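Serine/threonine-protein kinase Tel1 (Chaetomium thermophilum, PDB 6SKY) catalyses ATP-dependent phosphorylation of serine and threonine residues in proteins and probably acts as a DNA damage sensor that activates checkpoint signalling. Local coordinates at residues A[1762-1765]-A[1766-1770]; A[2104-2107]-A[2108-2111]; A[2696-2699]-A[2700-2703]. All coordinates share one frame; numbering follows the deposited sequence.

Contact 1 (A[1762-1765]-A[1766-1770]); sequences WSQH and LAIRL
The indole of Trp1762 carries Leu1766 over one of its faces, one helical turn further on. Methyl CD2 of Leu1766 sits above the rim of the ring system and comes nearest to CZ2 of Trp1762, at 3.5 Å, with CE2 of the same indole 3.8 Å from that methyl; CB of the leucine rises over the same face. Elsewhere around the indole, Trp1827 meets it in an edge-to-face arrangement, and Phe1798 meets it with the ring planes at about 45°. The other flat group, the imidazole of His1765, is turned to a different side of the helix, where the histidine touches Val1751 and Asn1759.

Trp1762 has CG opposite its backbone N (chi1 168°), and Leu1766 repeats this choice, which sets the two side chains side by side and pointing the same way. Trp1762 opens helix 1762-1771 and Leu1766 stands one turn later; the all-helical surroundings are consistent with the alpha solenoid of this kinase, and this buried flank is covered by helices 1793-1808 and 1836-1849. A broad ring and a branched aliphatic chain suit such a helix-to-helix seam. The backbone keeps them in step: Leu1766 N donates to Trp1762 O at 2.9 Å, with an N-H...O angle of 164°.

On the partly exposed flank, the extended chain of Gln1764 runs alongside Ile1768, with CG of the glutamine 4.1 Å from CD1 of the isoleucine. Small Ala1767 lets Leu1787 of helix 1783-1789 approach, while Arg1769 leads its guanidinium away to a salt bridge with Glu1750.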
ATOM      1  N   TRP A1762      51.734  10.377 -29.500  1.00 44.38           N
ATOM      2  CA  TRP A1762      51.876  11.514 -28.600  1.00 44.38           C
ATOM      3  C   TRP A1762      52.710  11.141 -27.385  1.00 44.38           C
ATOM      4  O   TRP A1762      53.611  11.882 -26.981  1.00 44.38           O
ATOM      5  CB  TRP A1762      50.499  12.012 -28.175  1.00 44.38           C
ATOM      6  CG  TRP A1762      50.518  12.974 -27.037  1.00 44.38           C
ATOM      7  CD1 TRP A1762      50.851  14.284 -27.085  1.00 44.38           C
ATOM      8  CD2 TRP A1762      50.166  12.700 -25.680  1.00 44.38           C
ATOM      9  NE1 TRP A1762      50.740  14.845 -25.846  1.00 44.38           N
ATOM     10  CE2 TRP A1762      50.318  13.889 -24.965  1.00 44.38           C
ATOM     11  CE3 TRP A1762      49.742  11.559 -25.001  1.00 44.38           C
ATOM     12  CZ2 TRP A1762      50.065  13.973 -23.610  1.00 44.38           C
ATOM     13  CZ3 TRP A1762      49.493  11.645 -23.662  1.00 44.38           C
ATOM     14  CH2 TRP A1762      49.655  12.840 -22.979  1.00 44.38           C
ATOM     15  N   SER A1763      52.425   9.982 -26.796  1.00 42.13           N
ATOM     16  CA  SER A1763      53.112   9.575 -25.579  1.00 42.13           C
ATOM     17  C   SER A1763      54.602   9.407 -25.811  1.00 42.13           C
ATOM     18  O   SER A1763      55.412   9.823 -24.981  1.00 42.13           O
ATOM     19  CB  SER A1763      52.507   8.281 -25.057  1.00 42.13           C
ATOM     20  OG  SER A1763      52.250   7.398 -26.128  1.00 42.13           O
ATOM     21  N   GLN A1764      54.985   8.815 -26.939  1.00 45.15           N
ATOM     22  CA  GLN A1764      56.395   8.556 -27.210  1.00 45.15           C
ATOM     23  C   GLN A1764      57.168   9.849 -27.415  1.00 45.15           C
ATOM     24  O   GLN A1764      58.244  10.044 -26.834  1.00 45.15           O
ATOM     25  CB  GLN A1764      56.512   7.654 -28.430  1.00 45.15           C
ATOM     26  CG  GLN A1764      57.848   7.690 -29.103  1.00 45.15           C
ATOM     27  CD  GLN A1764      57.824   6.976 -30.428  1.00 45.15           C
ATOM     28  OE1 GLN A1764      56.970   6.126 -30.668  1.00 45.15           O
ATOM     29  NE2 GLN A1764      58.753   7.324 -31.306  1.00 45.15           N
ATOM     30  N   HIS A1765      56.624  10.755 -28.224  1.00 46.24           N
ATOM     31  CA  HIS A1765      57.275  12.037 -28.449  1.00 46.24           C
ATOM     32  C   HIS A1765      57.379  12.841 -27.162  1.00 46.24           C
ATOM     33  O   HIS A1765      58.433  13.412 -26.862  1.00 46.24           O
ATOM     34  CB  HIS A1765      56.511  12.819 -29.510  1.00 46.24           C
ATOM     35  CG  HIS A1765      56.397  12.104 -30.819  1.00 46.24           C
ATOM     36  ND1 HIS A1765      57.362  11.233 -31.276  1.00 46.24           N
ATOM     37  CD2 HIS A1765      55.435  12.133 -31.769  1.00 46.24           C
ATOM     38  CE1 HIS A1765      56.996  10.751 -32.449  1.00 46.24           C
ATOM     39  NE2 HIS A1765      55.830  11.280 -32.770  1.00 46.24           N
ATOM     40  N   LEU A1766      56.298  12.896 -26.382  1.00 41.82           N
ATOM     41  CA  LEU A1766      56.322  13.682 -25.152  1.00 41.82           C
ATOM     42  C   LEU A1766      57.254  13.068 -24.120  1.00 41.82           C
ATOM     43  O   LEU A1766      57.944  13.790 -23.395  1.00 41.82           O
ATOM     44  CB  LEU A1766      54.914  13.816 -24.588  1.00 41.82           C
ATOM     45  CG  LEU A1766      54.786  14.682 -23.343  1.00 41.82           C
ATOM     46  CD1 LEU A1766      55.286  16.070 -23.614  1.00 41.82           C
ATOM     47  CD2 LEU A1766      53.361  14.731 -22.908  1.00 41.82           C
ATOM     48  N   ALA A1767      57.308  11.741 -24.048  1.00 40.26           N
ATOM     49  CA  ALA A1767      58.218  11.093 -23.119  1.00 40.26           C
ATOM     50  C   ALA A1767      59.662  11.377 -23.482  1.00 40.26           C
ATOM     51  O   ALA A1767      60.483  11.648 -22.602  1.00 40.26           O
ATOM     52  CB  ALA A1767      57.954   9.593 -23.093  1.00 40.26           C
ATOM     53  N   ILE A1768      59.997  11.326 -24.773  1.00 43.98           N
ATOM     54  CA  ILE A1768      61.357  11.658 -25.189  1.00 43.98           C
ATOM     55  C   ILE A1768      61.672  13.111 -24.870  1.00 43.98           C
ATOM     56  O   ILE A1768      62.749  13.430 -24.351  1.00 43.98           O
ATOM     57  CB  ILE A1768      61.549  11.356 -26.684  1.00 43.98           C
ATOM     58  CG1 ILE A1768      61.413   9.864 -26.946  1.00 43.98           C
ATOM     59  CG2 ILE A1768      62.902  11.819 -27.138  1.00 43.98           C
ATOM     60  CD1 ILE A1768      61.412   9.511 -28.401  1.00 43.98           C
ATOM     61  N   ARG A1769      60.739  14.016 -25.174  1.00 48.85           N
ATOM     62  CA  ARG A1769      60.965  15.436 -24.932  1.00 48.85           C
ATOM     63  C   ARG A1769      61.198  15.722 -23.457  1.00 48.85           C
ATOM     64  O   ARG A1769      62.011  16.581 -23.105  1.00 48.85           O
ATOM     65  CB  ARG A1769      59.777  16.237 -25.449  1.00 48.85           C
ATOM     66  CG  ARG A1769      59.845  17.712 -25.168  1.00 48.85           C
ATOM     67  CD  ARG A1769      60.690  18.429 -26.190  1.00 48.85           C
ATOM     68  NE  ARG A1769      60.010  19.619 -26.683  1.00 48.85           N
ATOM     69  CZ  ARG A1769      60.055  20.809 -26.091  1.00 48.85           C
ATOM     70  NH1 ARG A1769      59.399  21.834 -26.613  1.00 48.85           N
ATOM     71  NH2 ARG A1769      60.756  20.975 -24.977  1.00 48.85           N
ATOM     72  N   LEU A1770      60.491  15.008 -22.578  1.00 45.74           N
ATOM     73  CA  LEU A1770      60.674  15.195 -21.142  1.00 45.74           C
ATOM     74  C   LEU A1770      61.981  14.579 -20.667  1.00 45.74           C
ATOM     75  O   LEU A1770      62.735  15.208 -19.920  1.00 45.74           O
ATOM     76  CB  LEU A1770      59.498  14.592 -20.381  1.00 45.74           C
ATOM     77  CG  LEU A1770      58.178  15.347 -20.440  1.00 45.74           C
ATOM     78  CD1 LEU A1770      57.104  14.564 -19.730  1.00 45.74           C
ATOM     79  CD2 LEU A1770      58.347  16.704 -19.810  1.00 45.74           C
TER

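Contact 2 (A[2104-2107]-A[2108-2111])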
ATOM      1  N   GLU A2104      21.688 -37.695 -16.375  1.00 59.21           N
ATOM      2  CA  GLU A2104      22.203 -36.383 -16.738  1.00 59.21           C
ATOM      3  C   GLU A2104      21.134 -35.312 -16.609  1.00 59.21           C
ATOM      4  O   GLU A2104      21.435 -34.172 -16.231  1.00 59.21           O
ATOM      5  CB  GLU A2104      22.757 -36.432 -18.154  1.00 59.21           C
ATOM      6  CG  GLU A2104      23.442 -37.739 -18.461  1.00 59.21           C
ATOM      7  CD  GLU A2104      24.616 -37.571 -19.383  1.00 59.21           C
ATOM      8  OE1 GLU A2104      24.855 -36.435 -19.837  1.00 59.21           O
ATOM      9  OE2 GLU A2104      25.308 -38.575 -19.650  1.00 59.21           O
ATOM     10  N   LEU A2105      19.880 -35.663 -16.886  1.00 47.46           N
ATOM     11  CA  LEU A2105      18.788 -34.720 -16.698  1.00 47.46           C
ATOM     12  C   LEU A2105      18.626 -34.356 -15.229  1.00 47.46           C
ATOM     13  O   LEU A2105      18.468 -33.177 -14.879  1.00 47.46           O
ATOM     14  CB  LEU A2105      17.507 -35.326 -17.254  1.00 47.46           C
ATOM     15  CG  LEU A2105      16.434 -34.386 -17.765  1.00 47.46           C
ATOM     16  CD1 LEU A2105      17.046 -33.350 -18.667  1.00 47.46           C
ATOM     17  CD2 LEU A2105      15.408 -35.198 -18.502  1.00 47.46           C
ATOM     18  N   GLN A2106      18.678 -35.355 -14.350  1.00 48.85           N
ATOM     19  CA  GLN A2106      18.566 -35.064 -12.929  1.00 48.85           C
ATOM     20  C   GLN A2106      19.759 -34.269 -12.420  1.00 48.85           C
ATOM     21  O   GLN A2106      19.606 -33.420 -11.532  1.00 48.85           O
ATOM     22  CB  GLN A2106      18.410 -36.354 -12.140  1.00 48.85           C
ATOM     23  CG  GLN A2106      17.331 -37.266 -12.679  1.00 48.85           C
ATOM     24  CD  GLN A2106      15.992 -36.577 -12.818  1.00 48.85           C
ATOM     25  OE1 GLN A2106      15.616 -35.752 -11.988  1.00 48.85           O
ATOM     26  NE2 GLN A2106      15.262 -36.912 -13.875  1.00 48.85           N
ATOM     27  N   CYS A2107      20.947 -34.506 -12.976  1.00 49.16           N
ATOM     28  CA  CYS A2107      22.099 -33.711 -12.568  1.00 49.16           C
ATOM     29  C   CYS A2107      21.960 -32.261 -13.015  1.00 49.16           C
ATOM     30  O   CYS A2107      22.345 -31.341 -12.284  1.00 49.16           O
ATOM     31  CB  CYS A2107      23.380 -34.332 -13.109  1.00 49.16           C
ATOM     32  SG  CYS A2107      23.938 -35.776 -12.174  1.00 49.16           S
ATOM     33  N   THR A2108      21.397 -32.031 -14.202  1.00 41.78           N
ATOM     34  CA  THR A2108      21.147 -30.660 -14.638  1.00 41.78           C
ATOM     35  C   THR A2108      20.146 -29.960 -13.723  1.00 41.78           C
ATOM     36  O   THR A2108      20.320 -28.785 -13.373  1.00 41.78           O
ATOM     37  CB  THR A2108      20.651 -30.660 -16.079  1.00 41.78           C
ATOM     38  OG1 THR A2108      21.316 -31.700 -16.802  1.00 41.78           O
ATOM     39  CG2 THR A2108      20.960 -29.336 -16.745  1.00 41.78           C
ATOM     40  N   LEU A2109      19.102 -30.674 -13.306  1.00 37.00           N
ATOM     41  CA  LEU A2109      18.135 -30.083 -12.386  1.00 37.00           C
ATOM     42  C   LEU A2109      18.774 -29.738 -11.039  1.00 37.00           C
ATOM     43  O   LEU A2109      18.514 -28.668 -10.464  1.00 37.00           O
ATOM     44  CB  LEU A2109      16.959 -31.036 -12.213  1.00 37.00           C
ATOM     45  CG  LEU A2109      15.604 -30.462 -11.823  1.00 37.00           C
ATOM     46  CD1 LEU A2109      15.176 -29.403 -12.803  1.00 37.00           C
ATOM     47  CD2 LEU A2109      14.596 -31.572 -11.780  1.00 37.00           C
ATOM     48  N   ALA A2110      19.627 -30.622 -10.520  1.00 38.09           N
ATOM     49  CA  ALA A2110      20.311 -30.320  -9.265  1.00 38.09           C
ATOM     50  C   ALA A2110      21.252 -29.128  -9.404  1.00 38.09           C
ATOM     51  O   ALA A2110      21.416 -28.337  -8.457  1.00 38.09           O
ATOM     52  CB  ALA A2110      21.071 -31.547  -8.782  1.00 38.09           C
ATOM     53  N   THR A2111      21.883 -28.979 -10.568  1.00 34.83           N
ATOM     54  CA  THR A2111      22.693 -27.792 -10.812  1.00 34.83           C
ATOM     55  C   THR A2111      21.848 -26.530 -10.746  1.00 34.83           C
ATOM     56  O   THR A2111      22.266 -25.517 -10.168  1.00 34.83           O
ATOM     57  CB  THR A2111      23.379 -27.900 -12.167  1.00 34.83           C
ATOM     58  OG1 THR A2111      24.080 -29.142 -12.248  1.00 34.83           O
ATOM     59  CG2 THR A2111      24.361 -26.787 -12.329  1.00 34.83           C
TER
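Four successive backbone bonds tie residues 2104-2107 to residues 2108-2111 as a little over two regular alpha-helical turns, each N-H reaching the carbonyl four residues earlier: Leu2109 N, for example, lies 3.0 Å from Leu2105 O. Two of these carbonyls take a second bond from a threonine hydroxyl. OG1 of Thr2108 donates to Glu2104 O at 2.5 Å, while Thr2108 N reaches that same Glu2104 O at 2.9 Å from the opposite face of the carbonyl plane. Thr2111 repeats the pattern, its OG1 donating to Cys2107 O at 2.8 Å.

In both threonines OG1 stands beside the backbone N and opposite the carbonyl carbon (chi1 -36° and -53°), which aims the hydroxyl back along the helix. This use of a beta-hydroxyl lets a polar residue fit mid-helix, here in helix 2102-2119 of the all-helical FAT region. Replacing Thr2108 with an alanine takes OG1 away and would probably leave Glu2104 O with the backbone N-H as its one remaining donor in this turn.

Leu2105 and Leu2109, a turn apart, suit the buried flank, where both pack on Val2160 of helix 2154-2174. Gln2106 lies nearer the surface and touches Arg2163 of that helix. The carboxylate of Glu2104 turns to a salt bridge with Arg1599, a charge from a part of the chain far back in sequence.

Contact 3 (A[2696-2699]-A[2700-2703]); sequences ANAQ and TKNT
Lys2701 places CG beside its backbone N (chi1 -54°) and then stays fully extended, a shape that carries its aliphatic chain back over Ala2698, three residues earlier. The two meet where helix 2688-2697 gives way to the link to helix 2703-2714 in the kinase domain. The positive psi of Ala2698 and of Thr2700 (48° and 41°) bends the chain, and the backbone of Lys2701 then runs extended towards the next helix.

The contact is made by aliphatic carbons: CD of Lys2701 comes to 4.0 Å from CA of Ala2698 and 4.2 Å from CB of that alanine. A small residue suits this place, since the lysine chain can pass close to the backbone while its ammonium group stays at the surface. Gln2699, with CG opposite its backbone N, stretches away from Lys2701 and packs on Val2792.

Beyond the loop lies the second subunit: Thr2700 packs on its Gln2354 and Thr2703 on its Glu2362, placing this turn at the dimer interface. Near the end of the lysine chain, CE of Lys2701 passes loosely by Asn2697 O, 4.0 Å away.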
ATOM      1  N   ALA A2696      33.979  23.111  28.122  1.00 41.03           N
ATOM      2  CA  ALA A2696      33.786  22.706  29.510  1.00 41.03           C
ATOM      3  C   ALA A2696      33.655  23.901  30.441  1.00 41.03           C
ATOM      4  O   ALA A2696      32.996  23.801  31.478  1.00 41.03           O
ATOM      5  CB  ALA A2696      34.934  21.818  29.967  1.00 41.03           C
ATOM      6  N   ASN A2697      34.274  25.031  30.108  1.00 45.84           N
ATOM      7  CA  ASN A2697      34.151  26.195  30.977  1.00 45.84           C
ATOM      8  C   ASN A2697      32.731  26.734  30.985  1.00 45.84           C
ATOM      9  O   ASN A2697      32.261  27.227  32.013  1.00 45.84           O
ATOM     10  CB  ASN A2697      35.128  27.284  30.554  1.00 45.84           C
ATOM     11  CG  ASN A2697      36.547  26.971  30.955  1.00 45.84           C
ATOM     12  OD1 ASN A2697      36.783  26.231  31.907  1.00 45.84           O
ATOM     13  ND2 ASN A2697      37.504  27.534  30.232  1.00 45.84           N
ATOM     14  N   ALA A2698      32.037  26.673  29.857  1.00 43.69           N
ATOM     15  CA  ALA A2698      30.658  27.149  29.805  1.00 43.69           C
ATOM     16  C   ALA A2698      29.664  26.027  30.051  1.00 43.69           C
ATOM     17  O   ALA A2698      28.677  25.896  29.342  1.00 43.69           O
ATOM     18  CB  ALA A2698      30.390  27.818  28.465  1.00 43.69           C
ATOM     19  N   GLN A2699      29.884  25.237  31.094  1.00 47.15           N
ATOM     20  CA  GLN A2699      29.007  24.116  31.385  1.00 47.15           C
ATOM     21  C   GLN A2699      27.983  24.437  32.458  1.00 47.15           C
ATOM     22  O   GLN A2699      26.926  23.801  32.503  1.00 47.15           O
ATOM     23  CB  GLN A2699      29.836  22.902  31.812  1.00 47.15           C
ATOM     24  CG  GLN A2699      29.032  21.668  32.120  1.00 47.15           C
ATOM     25  CD  GLN A2699      29.900  20.457  32.354  1.00 47.15           C
ATOM     26  OE1 GLN A2699      30.929  20.285  31.710  1.00 47.15           O
ATOM     27  NE2 GLN A2699      29.486  19.605  33.280  1.00 47.15           N
ATOM     28  N   THR A2700      28.264  25.423  33.298  1.00 55.80           N
ATOM     29  CA  THR A2700      27.378  25.841  34.374  1.00 55.80           C
ATOM     30  C   THR A2700      26.735  27.180  34.045  1.00 55.80           C
ATOM     31  O   THR A2700      26.621  28.061  34.894  1.00 55.80           O
ATOM     32  CB  THR A2700      28.140  25.927  35.689  1.00 55.80           C
ATOM     33  OG1 THR A2700      29.246  26.820  35.530  1.00 55.80           O
ATOM     34  CG2 THR A2700      28.657  24.560  36.081  1.00 55.80           C
ATOM     35  N   LYS A2701      26.338  27.353  32.792  1.00 50.57           N
ATOM     36  CA  LYS A2701      25.754  28.590  32.312  1.00 50.57           C
ATOM     37  C   LYS A2701      24.475  28.279  31.556  1.00 50.57           C
ATOM     38  O   LYS A2701      24.171  27.123  31.257  1.00 50.57           O
ATOM     39  CB  LYS A2701      26.747  29.349  31.437  1.00 50.57           C
ATOM     40  CG  LYS A2701      28.060  29.579  32.137  1.00 50.57           C
ATOM     41  CD  LYS A2701      28.973  30.474  31.353  1.00 50.57           C
ATOM     42  CE  LYS A2701      30.265  30.700  32.108  1.00 50.57           C
ATOM     43  NZ  LYS A2701      31.215  31.523  31.322  1.00 50.57           N
ATOM     44  N   ASN A2702      23.708  29.322  31.257  1.00 49.54           N
ATOM     45  CA  ASN A2702      22.425  29.120  30.604  1.00 49.54           C
ATOM     46  C   ASN A2702      22.622  28.604  29.185  1.00 49.54           C
ATOM     47  O   ASN A2702      23.714  28.660  28.622  1.00 49.54           O
ATOM     48  CB  ASN A2702      21.616  30.411  30.584  1.00 49.54           C
ATOM     49  CG  ASN A2702      22.478  31.629  30.425  1.00 49.54           C
ATOM     50  OD1 ASN A2702      23.552  31.721  31.012  1.00 49.54           O
ATOM     51  ND2 ASN A2702      22.015  32.578  29.629  1.00 49.54           N
ATOM     52  N   THR A2703      21.535  28.098  28.607  1.00 45.49           N
ATOM     53  CA  THR A2703      21.627  27.440  27.310  1.00 45.49           C
ATOM     54  C   THR A2703      22.043  28.407  26.208  1.00 45.49           C
ATOM     55  O   THR A2703      22.734  28.010  25.267  1.00 45.49           O
ATOM     56  CB  THR A2703      20.298  26.761  26.988  1.00 45.49           C
ATOM     57  OG1 THR A2703      20.243  25.499  27.662  1.00 45.49           O
ATOM     58  CG2 THR A2703      20.139  26.527  25.511  1.00 45.49           C
TER

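The three contacts come in series along the chain and share no helix. Contact 1 lies in helix 1762-1771 and contact 2 in the FAT region. Contact 3 lies in the link between helices 2688-2697 and 2703-2714 of the kinase domain. Their centres are about 59 Å apart for contacts 1 and 2, about 65 Å for 1 and 3, and about 74 Å for 2 and 3, the last pair lying on opposite sides of the chain's centre. None touches another, and all lie away from the nucleotide and magnesium sites. Contacts 1 and 2 thus belong to the helical framework, whereas the loop of contact 3 also meets the second subunit, at its helix 2348-2387.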